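Local coordinates for cystathionine beta-lyases/cystathionine gamma-synthases (Corynebacterium glutamicum, PDB 5X5H), which probably catalyses the pyridoxal-phosphate-dependent joining of O-succinyl-L-homoserine and L-cysteine into cystathionine, with release of succinate, in methionine biosynthesis, at residues Thr144-Val149 with Lys175-Asn180; His99-Asn104 with Thr126-Ser131; Asp161-Ala166 with Leu191-His196; Ser81-Thr86 with Asp105-Thr110. All blocks are in the same frame, centred on the assembly; numbering follows the deposited sequence.

Contact 1. Residues Thr144-Val149 with Lys175-Asn180; sequences TKLIWV and KLVVDN. With PLP (pyridoxal-5'-phosphate), chain B.
V177 meets both L146 and W148 across two parallel strands, the first and last elements of a β-α-β unit in the large sheet of this fold type I PLP enzyme. On the face carrying these three side chains, V177 is the bump and L146 and W148 form the hollow. CG2 of V177 lies 3.5 Å from CD1 of L146, while its CG1 reaches 3.4 Å from CZ3 of W148. Both neighbours hold CG anti to the backbone N (chi1 -176° in L146, -171° in W148), and the leucine tip and the indole close in on the valine from its two branches. F90 of helix 82-93 meets the indole edge-to-face. The other face repeats the pattern: L176 pushes CD1 between I147 and V149, nearer to V149, whose CG2 is 3.6 Å from it, and helix 162-167 packs over L176. Five nearly straight backbone bonds, from K175 N to K145 O through to D179 N to V149 O, hold the register. Beyond them D179, also bonded to T181, presents OD2 to the pyridine nitrogen N1 of PLP at 2.7 Å. A water in the plane of the W148 ring accepts from NE1 and donates to D179 OD2 across 2.7 Å.

Contact 2. Residues His99-Asn104 with Thr126-Ser131; sequences HIVLGN and TVVDTS
H99 and T126 are joined through their side chains, NE2 to OG1 at 2.8 Å, with the hydroxyl at the edge of the imidazole and in its plane. The other ring nitrogen, ND1, is bonded to T144 OG1, so the ring is gripped at both ends and its rotation fixed. Next come the ladder bonds of two parallel strands: T126 N to I100 O at 2.9 Å, L102 N to T126 O at 3.0 Å and V128 N to L102 O at 2.9 Å. Past G103, one water accepts from both N104 N and T130 N, linking the two chains. D129 OD1 takes the backbone N-H of S131 in an Asx turn, which bends the chain after the strand. Around these bonds the side chains pack. L102 and V127 run alongside each other on one face of the sheet, CD2 and CG2 4.0 Å apart, while V101 CG1 meets V128 CG2 at 3.7 Å. V127 CG1 also touches N104 CB, and N104 lays its ND2 against D129 CB, 3.4 Å away. This is the β-α-β unit at the border of the large sheet: 124-128 is its outermost strand within the chain, helix 108-118 makes the crossover and packs on L102, and helix 133-139 packs against V128.

Contact 3. Residues Asp161-Ala166 with Leu191-His196; sequences DIEAVA and LKLGAH
L193 fits against I162 at the start of a short helix, and this pair buries more surface than any other residues here. The two side chains cross at about a right angle: L193 CB sits 3.9 Å from I162 CG2, and its CD1 lies 4.0 Å from both CB and CD1 of the isoleucine. L193 holds CG anti to its carbonyl carbon (chi1 -57°), which carries CD1 across the isoleucine. The backbone O of L193 also faces the helix and meets E163 CA in a CA-H...O contact of 3.3 Å. The helix belongs to the β-α-β crossover between strands 144-150 and 175-179, and the partner segment is the turn leading into the next strand, 197-201. D161 is the N-cap of helix 162-167: OD1 accepts from A164 N at 3.1 Å, and OD2 forms a salt bridge with K297. One turn on, A166 supplies the third main surface, its CB lying 3.6 Å from G194 O. G194 has phi 108°, where a CB would be jammed against the preceding carbonyl oxygen and would also run into A166 CB; the bare backbone lets the turn come this close. L191, at the start of the turn, belongs to a magnesium site, and at the far end H196 ND1 is bonded to the backbone N of L176.

Contact 4. Residues Ser81-Thr86 with Asp105-Thr110; sequences SGMAAT and DAYGGT. With PLP (pyridoxal-5'-phosphate), chain B.
M83 reaches across to Y107 and G109 in the tight part of this contact, beside the cofactor. Bent at chi2 and chi3 (-51° and -43°), its chain curls so that SD lies at the edge of the Y107 ring, in its plane and 3.8 Å from CE2, a Met-aromatic contact. The methyl CE continues past the ring to G109 O at 3.4 Å. Y107 is sandwiched: G109 N sits over one face, offset toward the rim, and the pyridine ring of PLP lies over the opposite face, with C4 3.9 Å above the plane and over the centre. The phosphate lies at the N terminus of helix 82-93, taking G82 N on O2P at 2.9 Å and M83 N on O3P at 2.8 Å; the helix end would help to offset its charge. S81 is the N-cap, its OG accepting from A84 N. The other side is looser, though still buried. T86 and T110 only brush, their CG2 methyls 4.4 Å apart, and a water spans their hydroxyls, donating to each OG1 at 2.7 Å. The second subunit closes the pocket, where its R54 bonds to Y107 OH. Here the starts of helices 82-93 and 108-118 come together, with L113 of the latter touching M83 and T86, while W148 of strand 144-150 lies against T86 and T110, and L199 of strand 197-201 against T86.

From the N terminus, 81-86 opens contact 4, and the chain runs along helix 82-93 into strand 99-103, which opens contact 2 before 105-110 closes contact 4. The two therefore cross, and contact 2 closes at 126-131 after helix 108-118. Contact 1 opens at strand 144-150 and contact 3 at helix 162-167; strand 175-179 then closes contact 1 before 191-196 closes contact 3, a second crossing pair. Contacts 1 and 2 belong to one sheet, where neighbouring strands 99-103 and 144-150 join them, probably by a hydrogen bond from W148 N to V101 O. Contact 3 ties the crossover helix 162-167 to the turn that leads into strand 197-201 of that sheet, while contacts 1 and 4 meet PLP from different elements.

Contact 1. Residues Thr144-Val149 with Lys175-Asn180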
loop_
_atom_site.group_PDB
_atom_site.type_symbol
_atom_site.label_atom_id
_atom_site.label_comp_id
_atom_site.label_asym_id
_atom_site.label_seq_id
_atom_site.Cartn_x
_atom_site.Cartn_y
_atom_site.Cartn_z
ATOM N N THR A 144 33.599 -26.832 13.556
ATOM C CA THR A 144 32.831 -25.571 13.877
ATOM C C THR A 144 32.931 -24.720 12.670
ATOM O O THR A 144 33.994 -24.281 12.306
ATOM C CB THR A 144 33.395 -24.878 15.073
ATOM O OG1 THR A 144 33.297 -25.802 16.204
ATOM C CG2 THR A 144 32.498 -23.608 15.420
ATOM N N LYS A 145 31.751 -24.349 12.101
ATOM C CA LYS A 145 31.687 -23.395 10.972
ATOM C C LYS A 145 31.083 -22.068 11.312
ATOM O O LYS A 145 31.257 -21.101 10.594
ATOM C CB LYS A 145 30.877 -24.052 9.833
ATOM C CG LYS A 145 31.450 -25.335 9.310
ATOM C CD LYS A 145 32.807 -25.093 8.670
ATOM C CE LYS A 145 33.133 -26.251 7.747
ATOM N NZ LYS A 145 33.472 -27.304 8.618
ATOM N N LEU A 146 30.484 -21.951 12.501
ATOM C CA LEU A 146 29.699 -20.750 12.846
ATOM C C LEU A 146 29.776 -20.514 14.332
ATOM O O LEU A 146 29.465 -21.430 15.126
ATOM C CB LEU A 146 28.256 -21.008 12.403
ATOM C CG LEU A 146 27.292 -19.833 12.599
ATOM C CD1 LEU A 146 27.724 -18.534 11.978
ATOM C CD2 LEU A 146 25.924 -20.315 12.049
ATOM N N ILE A 147 30.075 -19.304 14.685
ATOM C CA ILE A 147 29.860 -18.780 16.076
ATOM C C ILE A 147 28.765 -17.694 15.938
ATOM O O ILE A 147 28.967 -16.724 15.166
ATOM C CB ILE A 147 31.138 -18.191 16.648
ATOM C CG1 ILE A 147 32.284 -19.251 16.585
ATOM C CG2 ILE A 147 30.935 -17.678 18.094
ATOM C CD1 ILE A 147 33.605 -18.678 17.015
ATOM N N TRP A 148 27.657 -17.887 16.616
ATOM C CA TRP A 148 26.492 -17.017 16.545
ATOM C C TRP A 148 26.411 -16.158 17.791
ATOM O O TRP A 148 26.263 -16.726 18.909
ATOM C CB TRP A 148 25.233 -17.853 16.399
ATOM C CG TRP A 148 24.044 -16.982 16.099
ATOM C CD1 TRP A 148 23.157 -16.435 16.974
ATOM C CD2 TRP A 148 23.659 -16.580 14.786
ATOM N NE1 TRP A 148 22.191 -15.726 16.271
ATOM C CE2 TRP A 148 22.529 -15.772 14.940
ATOM C CE3 TRP A 148 24.149 -16.867 13.498
ATOM C CZ2 TRP A 148 21.839 -15.264 13.825
ATOM C CZ3 TRP A 148 23.461 -16.313 12.364
ATOM C CH2 TRP A 148 22.311 -15.547 12.576
ATOM N N VAL A 149 26.561 -14.862 17.645
ATOM C CA VAL A 149 26.591 -13.963 18.782
ATOM C C VAL A 149 25.410 -12.985 18.682
ATOM O O VAL A 149 25.258 -12.359 17.595
ATOM C CB VAL A 149 27.932 -13.219 18.855
ATOM C CG1 VAL A 149 27.880 -12.011 19.782
ATOM C CG2 VAL A 149 29.040 -14.239 19.321
ATOM N N LYS A 175 33.152 -18.966 11.053
ATOM C CA LYS A 175 32.779 -17.564 10.829
ATOM C C LYS A 175 31.990 -17.007 12.033
ATOM O O LYS A 175 31.179 -17.782 12.548
ATOM C CB LYS A 175 31.978 -17.414 9.534
ATOM C CG LYS A 175 32.847 -17.720 8.257
ATOM C CD LYS A 175 31.991 -17.447 7.033
ATOM C CE LYS A 175 32.647 -17.987 5.743
ATOM N NZ LYS A 175 34.018 -17.529 5.655
ATOM N N LEU A 176 32.211 -15.784 12.379
ATOM C CA LEU A 176 31.451 -15.068 13.390
ATOM C C LEU A 176 30.322 -14.291 12.708
ATOM O O LEU A 176 30.627 -13.404 11.864
ATOM C CB LEU A 176 32.299 -14.151 14.184
ATOM C CG LEU A 176 31.654 -13.189 15.149
ATOM C CD1 LEU A 176 30.812 -13.944 16.194
ATOM C CD2 LEU A 176 32.647 -12.194 15.715
ATOM N N VAL A 177 29.108 -14.579 13.136
ATOM C CA VAL A 177 27.933 -13.797 12.720
ATOM C C VAL A 177 27.377 -13.151 13.977
ATOM O O VAL A 177 27.169 -13.782 14.995
ATOM C CB VAL A 177 26.890 -14.584 12.014
ATOM C CG1 VAL A 177 25.615 -13.722 11.746
ATOM C CG2 VAL A 177 27.485 -15.233 10.751
ATOM N N VAL A 178 27.156 -11.815 13.863
ATOM C CA VAL A 178 26.524 -11.032 14.948
ATOM C C VAL A 178 25.096 -10.687 14.534
ATOM O O VAL A 178 24.904 -10.057 13.467
ATOM C CB VAL A 178 27.318 -9.807 15.384
ATOM C CG1 VAL A 178 26.608 -9.014 16.367
ATOM C CG2 VAL A 178 28.717 -10.230 15.899
ATOM N N ASP A 179 24.150 -11.037 15.372
ATOM C CA ASP A 179 22.758 -10.556 15.277
ATOM C C ASP A 179 22.743 -9.205 15.983
ATOM O O ASP A 179 22.864 -9.134 17.212
ATOM C CB ASP A 179 21.830 -11.574 15.843
ATOM C CG ASP A 179 20.364 -11.128 15.882
ATOM O OD1 ASP A 179 20.080 -9.904 15.742
ATOM O OD2 ASP A 179 19.492 -12.038 16.154
ATOM N N ASN A 180 22.707 -8.140 15.159
ATOM C CA ASN A 180 22.806 -6.731 15.603
ATOM C C ASN A 180 21.456 -6.057 15.727
ATOM O O ASN A 180 21.398 -4.816 15.716
ATOM C CB ASN A 180 23.746 -5.978 14.649
ATOM C CG ASN A 180 24.301 -4.726 15.172
ATOM O OD1 ASN A 180 24.628 -4.653 16.357
ATOM N ND2 ASN A 180 24.398 -3.670 14.353
HETATM N N1 PLP B . 16.831 -11.750 16.478
HETATM C C2 PLP B . 16.447 -10.997 17.485
HETATM C C2A PLP B . 17.515 -10.487 18.393
HETATM C C3 PLP B . 15.162 -10.574 17.563
HETATM O O3 PLP B . 14.709 -9.759 18.575
HETATM C C4 PLP B . 14.191 -10.991 16.636
HETATM C C4A PLP B . 12.797 -10.531 16.764
HETATM C C5 PLP B . 14.575 -11.936 15.655
HETATM C C6 PLP B . 15.920 -12.262 15.621
HETATM C C5A PLP B . 13.608 -12.575 14.660
HETATM O O4P PLP B . 13.169 -11.611 13.644
HETATM P P PLP B . 11.725 -11.731 13.001
HETATM O O1P PLP B . 10.716 -11.649 14.130
HETATM O O2P PLP B . 11.778 -10.539 12.065
HETATM O O3P PLP B . 11.661 -13.053 12.232
HETATM O O HOH W 1 19.722 -14.496 17.195
#

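Contact 2. Residues His99-Asn104 with Thr126-Ser131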
loop_
_atom_site.group_PDB
_atom_site.type_symbol
_atom_site.label_atom_id
_atom_site.label_comp_id
_atom_site.label_asym_id
_atom_site.label_seq_id
_atom_site.Cartn_x
_atom_site.Cartn_y
_atom_site.Cartn_z
ATOM N N HIS A 99 29.176 -27.874 12.891
ATOM C CA HIS A 99 28.858 -27.436 14.235
ATOM C C HIS A 99 28.773 -25.967 14.390
ATOM O O HIS A 99 29.489 -25.193 13.761
ATOM C CB HIS A 99 29.994 -28.057 15.153
ATOM C CG HIS A 99 29.950 -27.690 16.586
ATOM N ND1 HIS A 99 30.825 -26.789 17.113
ATOM C CD2 HIS A 99 29.227 -28.215 17.614
ATOM C CE1 HIS A 99 30.586 -26.701 18.411
ATOM N NE2 HIS A 99 29.658 -27.556 18.745
ATOM N N ILE A 100 27.860 -25.550 15.240
ATOM C CA ILE A 100 27.655 -24.162 15.674
ATOM C C ILE A 100 27.970 -23.928 17.179
ATOM O O ILE A 100 27.490 -24.788 18.006
ATOM C CB ILE A 100 26.173 -23.770 15.546
ATOM C CG1 ILE A 100 25.582 -24.141 14.275
ATOM C CG2 ILE A 100 26.002 -22.254 15.853
ATOM C CD1 ILE A 100 24.076 -24.017 14.286
ATOM N N VAL A 101 28.618 -22.870 17.516
ATOM C CA VAL A 101 28.736 -22.376 18.889
ATOM C C VAL A 101 27.689 -21.251 19.018
ATOM O O VAL A 101 27.723 -20.278 18.208
ATOM C CB VAL A 101 30.122 -21.889 19.212
ATOM C CG1 VAL A 101 30.190 -21.331 20.635
ATOM C CG2 VAL A 101 31.135 -23.036 19.048
ATOM N N LEU A 102 26.782 -21.356 19.988
ATOM C CA LEU A 102 25.695 -20.434 20.268
ATOM C C LEU A 102 25.772 -19.971 21.690
ATOM O O LEU A 102 26.274 -20.669 22.557
ATOM C CB LEU A 102 24.329 -21.230 20.101
ATOM C CG LEU A 102 22.966 -20.659 20.435
ATOM C CD1 LEU A 102 22.673 -19.687 19.262
ATOM C CD2 LEU A 102 21.817 -21.634 20.613
ATOM N N GLY A 103 25.280 -18.756 21.964
ATOM C CA GLY A 103 25.223 -18.278 23.306
ATOM C C GLY A 103 24.099 -18.815 24.142
ATOM O O GLY A 103 23.200 -19.523 23.691
ATOM N N ASN A 104 24.211 -18.488 25.467
ATOM C CA ASN A 104 23.241 -18.940 26.491
ATOM C C ASN A 104 22.133 -17.983 26.780
ATOM O O ASN A 104 21.471 -18.095 27.848
ATOM C CB ASN A 104 23.914 -19.404 27.883
ATOM C CG ASN A 104 24.581 -18.287 28.642
ATOM O OD1 ASN A 104 24.514 -17.110 28.312
ATOM N ND2 ASN A 104 25.320 -18.686 29.667
ATOM N N THR A 126 26.779 -26.405 20.280
ATOM C CA THR A 126 27.161 -26.293 21.707
ATOM C C THR A 126 26.717 -24.886 22.166
ATOM O O THR A 126 27.002 -23.907 21.517
ATOM C CB THR A 126 28.650 -26.458 21.885
ATOM O OG1 THR A 126 28.983 -27.772 21.473
ATOM C CG2 THR A 126 29.122 -26.334 23.363
ATOM N N VAL A 127 26.098 -24.794 23.358
ATOM C CA VAL A 127 25.785 -23.552 24.014
ATOM C C VAL A 127 26.862 -23.161 25.001
ATOM O O VAL A 127 27.249 -24.072 25.777
ATOM C CB VAL A 127 24.422 -23.598 24.731
ATOM C CG1 VAL A 127 24.255 -22.402 25.700
ATOM C CG2 VAL A 127 23.302 -23.766 23.711
ATOM N N VAL A 128 27.262 -21.895 25.030
ATOM C CA VAL A 128 28.260 -21.379 25.900
ATOM C C VAL A 128 27.836 -19.993 26.396
ATOM O O VAL A 128 26.916 -19.401 25.842
ATOM C CB VAL A 128 29.646 -21.222 25.258
ATOM C CG1 VAL A 128 30.125 -22.547 24.644
ATOM C CG2 VAL A 128 29.678 -20.175 24.163
ATOM N N ASP A 129 28.474 -19.517 27.391
ATOM C CA ASP A 129 28.363 -18.107 27.749
ATOM C C ASP A 129 29.319 -17.322 26.933
ATOM O O ASP A 129 30.509 -17.273 27.158
ATOM C CB ASP A 129 28.573 -17.960 29.271
ATOM C CG ASP A 129 28.472 -16.500 29.744
ATOM O OD1 ASP A 129 28.231 -15.559 28.936
ATOM O OD2 ASP A 129 28.617 -16.330 30.992
ATOM N N THR A 130 28.797 -16.632 25.880
ATOM C CA THR A 130 29.681 -15.880 24.985
ATOM C C THR A 130 30.353 -14.643 25.520
ATOM O O THR A 130 31.317 -14.136 24.930
ATOM C CB THR A 130 29.087 -15.531 23.579
ATOM O OG1 THR A 130 27.934 -14.749 23.800
ATOM C CG2 THR A 130 28.632 -16.736 22.837
ATOM N N SER A 131 29.898 -14.183 26.719
ATOM C CA SER A 131 30.580 -13.145 27.443
ATOM C C SER A 131 31.904 -13.589 28.045
ATOM O O SER A 131 32.675 -12.746 28.474
ATOM C CB SER A 131 29.688 -12.703 28.551
ATOM O OG SER A 131 28.376 -12.232 28.124
HETATM O O HOH W 2 25.895 -15.878 26.078
#

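Contact 3. Residues Asp161-Ala166 with Leu191-His196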
loop_
_atom_site.group_PDB
_atom_site.type_symbol
_atom_site.label_atom_id
_atom_site.label_comp_id
_atom_site.label_asym_id
_atom_site.label_seq_id
_atom_site.Cartn_x
_atom_site.Cartn_y
_atom_site.Cartn_z
ATOM N N ASP A 161 32.200 -9.454 23.716
ATOM C CA ASP A 161 33.252 -8.696 23.143
ATOM C C ASP A 161 33.486 -9.176 21.717
ATOM O O ASP A 161 34.099 -10.218 21.468
ATOM C CB ASP A 161 34.547 -8.875 24.003
ATOM C CG ASP A 161 35.656 -7.993 23.589
ATOM O OD1 ASP A 161 35.851 -7.633 22.415
ATOM O OD2 ASP A 161 36.520 -7.676 24.539
ATOM N N ILE A 162 32.901 -8.398 20.771
ATOM C CA ILE A 162 32.897 -8.875 19.366
ATOM C C ILE A 162 34.337 -9.075 18.824
ATOM O O ILE A 162 34.599 -10.093 18.180
ATOM C CB ILE A 162 32.104 -7.895 18.482
ATOM C CG1 ILE A 162 30.640 -7.882 18.879
ATOM C CG2 ILE A 162 32.178 -8.315 17.013
ATOM C CD1 ILE A 162 29.860 -6.669 18.408
ATOM N N GLU A 163 35.204 -8.115 19.054
ATOM C CA GLU A 163 36.575 -8.128 18.501
ATOM C C GLU A 163 37.284 -9.343 19.102
ATOM O O GLU A 163 38.002 -10.055 18.402
ATOM C CB GLU A 163 37.277 -6.811 18.820
ATOM C CG GLU A 163 38.660 -6.754 18.167
ATOM C CD GLU A 163 39.387 -5.450 18.440
ATOM O OE1 GLU A 163 38.777 -4.478 18.935
ATOM O OE2 GLU A 163 40.559 -5.378 18.081
ATOM N N ALA A 164 37.101 -9.594 20.399
ATOM C CA ALA A 164 37.764 -10.695 20.993
ATOM C C ALA A 164 37.326 -12.046 20.466
ATOM O O ALA A 164 38.139 -12.928 20.255
ATOM C CB ALA A 164 37.604 -10.693 22.486
ATOM N N VAL A 165 36.009 -12.257 20.266
ATOM C CA VAL A 165 35.529 -13.433 19.700
ATOM C C VAL A 165 35.917 -13.573 18.246
ATOM O O VAL A 165 36.267 -14.674 17.857
ATOM C CB VAL A 165 33.968 -13.550 19.916
ATOM C CG1 VAL A 165 33.392 -14.638 19.081
ATOM C CG2 VAL A 165 33.642 -13.634 21.416
ATOM N N ALA A 166 35.923 -12.473 17.490
ATOM C CA ALA A 166 36.409 -12.561 16.093
ATOM C C ALA A 166 37.852 -13.072 16.011
ATOM O O ALA A 166 38.140 -13.882 15.140
ATOM C CB ALA A 166 36.307 -11.237 15.438
ATOM N N LEU A 191 30.861 -5.504 11.783
ATOM C CA LEU A 191 31.873 -5.771 10.727
ATOM C C LEU A 191 33.145 -5.041 11.010
ATOM O O LEU A 191 34.202 -5.581 10.670
ATOM C CB LEU A 191 31.344 -5.472 9.332
ATOM C CG LEU A 191 30.124 -6.188 8.846
ATOM C CD1 LEU A 191 29.677 -5.567 7.516
ATOM C CD2 LEU A 191 30.287 -7.676 8.832
ATOM N N LYS A 192 33.051 -3.899 11.630
ATOM C CA LYS A 192 34.291 -3.067 11.916
ATOM C C LYS A 192 35.085 -3.713 13.059
ATOM O O LYS A 192 36.274 -3.332 13.286
ATOM C CB LYS A 192 33.889 -1.657 12.229
ATOM C CG LYS A 192 33.125 -1.017 11.036
ATOM C CD LYS A 192 32.951 0.442 11.186
ATOM C CE LYS A 192 32.161 0.988 10.032
ATOM N NZ LYS A 192 32.004 2.435 10.301
ATOM N N LEU A 193 34.531 -4.699 13.740
ATOM C CA LEU A 193 35.228 -5.356 14.853
ATOM C C LEU A 193 35.563 -6.759 14.491
ATOM O O LEU A 193 35.963 -7.516 15.363
ATOM C CB LEU A 193 34.357 -5.260 16.071
ATOM C CG LEU A 193 33.883 -3.934 16.584
ATOM C CD1 LEU A 193 32.823 -4.037 17.674
ATOM C CD2 LEU A 193 35.047 -3.102 17.036
ATOM N N GLY A 194 35.370 -7.202 13.248
ATOM C CA GLY A 194 35.768 -8.449 12.810
ATOM C C GLY A 194 34.766 -9.519 12.548
ATOM O O GLY A 194 35.060 -10.641 12.114
ATOM N N ALA A 195 33.460 -9.214 12.750
ATOM C CA ALA A 195 32.467 -10.155 12.353
ATOM C C ALA A 195 32.478 -10.427 10.822
ATOM O O ALA A 195 32.808 -9.513 10.050
ATOM C CB ALA A 195 31.094 -9.567 12.711
ATOM N N HIS A 196 32.133 -11.614 10.410
ATOM C CA HIS A 196 32.084 -11.998 8.978
ATOM C C HIS A 196 30.790 -11.531 8.310
ATOM O O HIS A 196 30.782 -11.194 7.099
ATOM C CB HIS A 196 32.321 -13.472 8.742
ATOM C CG HIS A 196 33.661 -13.919 9.221
ATOM N ND1 HIS A 196 33.900 -14.358 10.513
ATOM C CD2 HIS A 196 34.848 -14.004 8.552
ATOM C CE1 HIS A 196 35.205 -14.660 10.630
ATOM N NE2 HIS A 196 35.786 -14.472 9.447
#

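Contact 4. Residues Ser81-Thr86 with Asp105-Thr110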
loop_
_atom_site.group_PDB
_atom_site.type_symbol
_atom_site.label_atom_id
_atom_site.label_comp_id
_atom_site.label_asym_id
_atom_site.label_seq_id
_atom_site.Cartn_x
_atom_site.Cartn_y
_atom_site.Cartn_z
ATOM N N SER A 81 11.764 -12.040 6.809
ATOM C CA SER A 81 11.741 -11.906 8.276
ATOM C C SER A 81 13.168 -12.078 8.714
ATOM O O SER A 81 14.042 -12.587 8.023
ATOM C CB SER A 81 10.766 -12.893 8.940
ATOM O OG SER A 81 11.311 -14.238 8.732
ATOM N N GLY A 82 13.415 -11.672 9.954
ATOM C CA GLY A 82 14.686 -11.971 10.651
ATOM C C GLY A 82 14.945 -13.471 10.718
ATOM O O GLY A 82 16.089 -13.940 10.433
ATOM N N MET A 83 13.927 -14.246 11.052
ATOM C CA MET A 83 14.070 -15.671 11.037
ATOM C C MET A 83 14.417 -16.249 9.736
ATOM O O MET A 83 15.241 -17.163 9.606
ATOM C CB MET A 83 12.821 -16.349 11.554
ATOM C CG MET A 83 12.598 -16.222 13.059
ATOM S SD MET A 83 13.994 -16.686 14.127
ATOM C CE MET A 83 14.546 -18.173 13.322
ATOM N N ALA A 84 13.826 -15.755 8.643
ATOM C CA ALA A 84 14.154 -16.341 7.328
ATOM C C ALA A 84 15.538 -15.991 6.918
ATOM O O ALA A 84 16.265 -16.790 6.273
ATOM C CB ALA A 84 13.214 -15.796 6.245
ATOM N N ALA A 85 16.008 -14.779 7.261
ATOM C CA ALA A 85 17.391 -14.356 7.005
ATOM C C ALA A 85 18.355 -15.290 7.761
ATOM O O ALA A 85 19.412 -15.673 7.269
ATOM C CB ALA A 85 17.560 -12.902 7.431
ATOM N N THR A 86 18.001 -15.611 9.020
ATOM C CA THR A 86 18.843 -16.509 9.871
ATOM C C THR A 86 18.879 -17.876 9.192
ATOM O O THR A 86 19.966 -18.477 9.063
ATOM C CB THR A 86 18.245 -16.603 11.275
ATOM O OG1 THR A 86 18.267 -15.287 11.906
ATOM C CG2 THR A 86 19.010 -17.555 12.184
ATOM N N ASP A 105 21.999 -16.924 25.988
ATOM C CA ASP A 105 20.864 -16.010 26.122
ATOM C C ASP A 105 20.619 -15.530 24.733
ATOM O O ASP A 105 21.562 -14.929 24.139
ATOM C CB ASP A 105 21.133 -14.819 27.104
ATOM C CG ASP A 105 19.779 -14.089 27.522
ATOM O OD1 ASP A 105 18.913 -14.710 28.224
ATOM O OD2 ASP A 105 19.522 -12.950 27.147
ATOM N N ALA A 106 19.461 -15.794 24.192
ATOM C CA ALA A 106 19.296 -15.551 22.729
ATOM C C ALA A 106 17.870 -15.641 22.405
ATOM O O ALA A 106 17.060 -16.256 23.159
ATOM C CB ALA A 106 20.084 -16.577 21.882
ATOM N N TYR A 107 17.508 -15.071 21.280
ATOM C CA TYR A 107 16.205 -15.066 20.868
ATOM C C TYR A 107 15.789 -16.577 20.747
ATOM O O TYR A 107 16.463 -17.453 20.131
ATOM C CB TYR A 107 16.027 -14.262 19.506
ATOM C CG TYR A 107 14.692 -14.320 19.039
ATOM C CD1 TYR A 107 13.569 -13.916 19.832
ATOM C CD2 TYR A 107 14.344 -14.798 17.774
ATOM C CE1 TYR A 107 12.227 -14.028 19.449
ATOM C CE2 TYR A 107 13.071 -14.878 17.390
ATOM C CZ TYR A 107 11.944 -14.485 18.141
ATOM O OH TYR A 107 10.621 -14.670 17.754
ATOM N N GLY A 108 14.651 -16.792 21.364
ATOM C CA GLY A 108 14.077 -18.160 21.441
ATOM C C GLY A 108 13.860 -18.729 20.032
ATOM O O GLY A 108 14.078 -19.920 19.813
ATOM N N GLY A 109 13.533 -17.857 19.058
ATOM C CA GLY A 109 13.361 -18.354 17.720
ATOM C C GLY A 109 14.661 -18.875 17.040
ATOM O O GLY A 109 14.628 -19.851 16.335
ATOM N N THR A 110 15.796 -18.246 17.287
ATOM C CA THR A 110 17.073 -18.678 16.837
ATOM C C THR A 110 17.423 -20.108 17.385
ATOM O O THR A 110 17.841 -21.025 16.677
ATOM C CB THR A 110 18.207 -17.703 17.131
ATOM O OG1 THR A 110 17.805 -16.401 16.659
ATOM C CG2 THR A 110 19.460 -18.150 16.533
HETATM N N1 PLP B . 16.831 -11.750 16.478
HETATM C C2 PLP B . 16.447 -10.997 17.485
HETATM C C2A PLP B . 17.515 -10.487 18.393
HETATM C C3 PLP B . 15.162 -10.574 17.563
HETATM O O3 PLP B . 14.709 -9.759 18.575
HETATM C C4 PLP B . 14.191 -10.991 16.636
HETATM C C4A PLP B . 12.797 -10.531 16.764
HETATM C C5 PLP B . 14.575 -11.936 15.655
HETATM C C6 PLP B . 15.920 -12.262 15.621
HETATM C C5A PLP B . 13.608 -12.575 14.660
HETATM O O4P PLP B . 13.169 -11.611 13.644
HETATM P P PLP B . 11.725 -11.731 13.001
HETATM O O1P PLP B . 10.716 -11.649 14.130
HETATM O O2P PLP B . 11.778 -10.539 12.065
HETATM O O3P PLP B . 11.661 -13.053 12.232
HETATM O O HOH W 3 16.879 -15.439 14.268
#